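Putative archaeal ammonia monooxygenase subunit B (Candidatus Nitrosocaldus yellowstonii, PDB 4O65) binds copper through its cupredoxin domain and is probably part of a membrane monooxygenase that oxidises ammonia. Local coordinates at residues D16-A21 against I61-L66. Residues are numbered along the deposited sequence; the frame is centred on the assembly and turned at random.
Sequences DETFSA and IVTGRL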
loop_
_atom_site.group_PDB
_atom_site.type_symbol
_atom_site.label_atom_id
_atom_site.label_comp_id
_atom_site.label_asym_id
_atom_site.label_seq_id
_atom_site.Cartn_x
_atom_site.Cartn_y
_atom_site.Cartn_z
ATOM N N ASP A 16 -5.614 -0.326 -15.653
ATOM C CA ASP A 16 -4.729 -1.526 -15.686
ATOM C C ASP A 16 -4.239 -1.927 -14.302
ATOM O O ASP A 16 -3.110 -2.401 -14.131
ATOM C CB ASP A 16 -3.596 -1.258 -16.636
ATOM C CG ASP A 16 -4.136 -0.973 -18.064
ATOM O OD1 ASP A 16 -4.911 -1.773 -18.548
ATOM O OD2 ASP A 16 -3.909 0.088 -18.570
ATOM N N GLU A 17 -5.101 -1.731 -13.313
ATOM C CA GLU A 17 -4.710 -2.049 -11.915
ATOM C C GLU A 17 -4.489 -3.579 -11.786
ATOM O O GLU A 17 -5.315 -4.380 -12.296
ATOM C CB GLU A 17 -5.805 -1.570 -11.020
ATOM C CG GLU A 17 -5.539 -1.828 -9.538
ATOM C CD GLU A 17 -6.760 -1.512 -8.718
ATOM O OE1 GLU A 17 -6.668 -0.683 -7.799
ATOM O OE2 GLU A 17 -7.830 -2.109 -8.974
ATOM N N THR A 18 -3.365 -4.015 -11.144
ATOM C CA THR A 18 -3.122 -5.438 -10.996
ATOM C C THR A 18 -2.692 -5.640 -9.558
ATOM O O THR A 18 -1.942 -4.806 -9.071
ATOM C CB THR A 18 -1.957 -5.920 -11.886
ATOM O OG1 THR A 18 -2.330 -5.723 -13.251
ATOM C CG2 THR A 18 -1.698 -7.387 -11.619
ATOM N N PHE A 19 -3.150 -6.727 -8.928
ATOM C CA PHE A 19 -2.754 -7.034 -7.563
ATOM C C PHE A 19 -1.915 -8.290 -7.647
ATOM O O PHE A 19 -2.292 -9.279 -8.343
ATOM C CB PHE A 19 -3.988 -7.324 -6.696
ATOM C CG PHE A 19 -4.844 -6.108 -6.453
ATOM C CD1 PHE A 19 -5.758 -5.685 -7.416
ATOM C CD2 PHE A 19 -4.720 -5.400 -5.262
ATOM C CE1 PHE A 19 -6.543 -4.559 -7.196
ATOM C CE2 PHE A 19 -5.500 -4.244 -5.030
ATOM C CZ PHE A 19 -6.417 -3.848 -6.011
ATOM N N SER A 20 -0.812 -8.319 -6.886
ATOM C CA SER A 20 0.104 -9.494 -7.005
ATOM C C SER A 20 -0.436 -10.753 -6.314
ATOM O O SER A 20 0.083 -11.848 -6.540
ATOM C CB SER A 20 1.481 -9.163 -6.404
ATOM O OG SER A 20 1.337 -8.828 -5.010
ATOM N N ALA A 21 -1.368 -10.602 -5.382
ATOM C CA ALA A 21 -1.872 -11.773 -4.649
ATOM C C ALA A 21 -3.247 -11.478 -4.101
ATOM O O ALA A 21 -3.582 -10.311 -3.858
ATOM C CB ALA A 21 -0.941 -12.072 -3.441
ATOM N N ILE A 61 1.946 -6.275 -3.932
ATOM C CA ILE A 61 2.265 -5.276 -4.936
ATOM C C ILE A 61 1.008 -4.941 -5.753
ATOM O O ILE A 61 0.313 -5.845 -6.251
ATOM C CB ILE A 61 3.358 -5.821 -5.907
ATOM C CG1 ILE A 61 4.683 -6.101 -5.129
ATOM C CG2 ILE A 61 3.614 -4.786 -7.026
ATOM C CD1 ILE A 61 5.763 -6.750 -6.031
ATOM N N VAL A 62 0.755 -3.635 -5.911
ATOM C CA VAL A 62 -0.349 -3.201 -6.762
ATOM C C VAL A 62 0.303 -2.329 -7.816
ATOM O O VAL A 62 1.038 -1.364 -7.470
ATOM C CB VAL A 62 -1.406 -2.355 -5.964
ATOM C CG1 VAL A 62 -2.597 -2.005 -6.917
ATOM C CG2 VAL A 62 -1.843 -3.107 -4.706
ATOM N N THR A 63 -0.008 -2.600 -9.078
ATOM C CA THR A 63 0.552 -1.767 -10.133
ATOM C C THR A 63 -0.566 -1.273 -11.038
ATOM O O THR A 63 -1.661 -1.856 -11.030
ATOM C CB THR A 63 1.597 -2.517 -11.002
ATOM O OG1 THR A 63 1.022 -3.765 -11.467
ATOM C CG2 THR A 63 2.873 -2.856 -10.155
ATOM N N GLY A 64 -0.283 -0.211 -11.788
ATOM C CA GLY A 64 -1.281 0.321 -12.759
ATOM C C GLY A 64 -0.740 1.553 -13.443
ATOM O O GLY A 64 0.480 1.802 -13.416
ATOM N N ARG A 65 -1.627 2.339 -14.060
ATOM C CA ARG A 65 -1.156 3.519 -14.738
ATOM C C ARG A 65 -2.181 4.600 -14.419
ATOM O O ARG A 65 -3.372 4.295 -14.342
ATOM C CB ARG A 65 -1.185 3.327 -16.295
ATOM C CG ARG A 65 -0.310 2.242 -16.908
ATOM C CD ARG A 65 -0.419 2.303 -18.490
ATOM N NE ARG A 65 -1.851 2.124 -18.859
ATOM C CZ ARG A 65 -2.536 2.810 -19.790
ATOM N NH1 ARG A 65 -1.952 3.740 -20.559
ATOM N NH2 ARG A 65 -3.822 2.536 -19.995
ATOM N N LEU A 66 -1.695 5.816 -14.164
ATOM C CA LEU A 66 -2.580 6.984 -13.920
ATOM C C LEU A 66 -2.616 7.743 -15.230
ATOM O O LEU A 66 -1.558 8.063 -15.812
ATOM C CB LEU A 66 -1.994 7.866 -12.839
ATOM C CG LEU A 66 -1.669 7.101 -11.566
ATOM C CD1 LEU A 66 -0.961 8.022 -10.550
ATOM C CD2 LEU A 66 -2.948 6.531 -10.916
HETATM O O HOH W 1 0.982 -5.894 -9.340
#
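Thr18 and Thr63 form an antiparallel hydrogen-bonded pair in the cupredoxin beta-sandwich, where 12-19 borders a four-stranded sheet and 59-68 runs beside it. Thr18 N donates to Thr63 O at 2.8 Å and Thr63 N returns a bond to Thr18 O. Ser20, just past the strand, extends the ladder. Its N reaches Ile61 O, while Ser20 OG accepts from Ile61 N at 2.8 Å, nearly straight. Chi1 of 60° sets OG between the backbone N and carbonyl carbon; a short hydroxyl thus replaces a main-chain acceptor. CA-H...O contacts fill the intervening positions, the Glu17 CA to Thr63 O one at 3.2 Å.

Apolar packing lies on the face turned to the other sheet. Val62 CG2 touches Phe19 CD2 at 3.7 Å, and Val62 CG1 sits above the ring near its rim. Beta-branched valine suits this buried strand position; the broad phenylalanine also reaches Met144 and Ala127. The side chain of Phe19 lies about 8 Å from that of the copper ligand His126. Glu17 lays CG against Val62 CG1, its OE1 bonded to Thr129.

On the opposite face a water joins Thr18 O to Thr63 OG1.

A salt bridge closes the far end: Arg65, long enough to reach Asp16 where the chain turns a corner, also pairs with Glu15 and Glu110. Its NE and NH2 both donate side-on to Asp16 OD2, the carboxylate and guanidinium planes 38° apart.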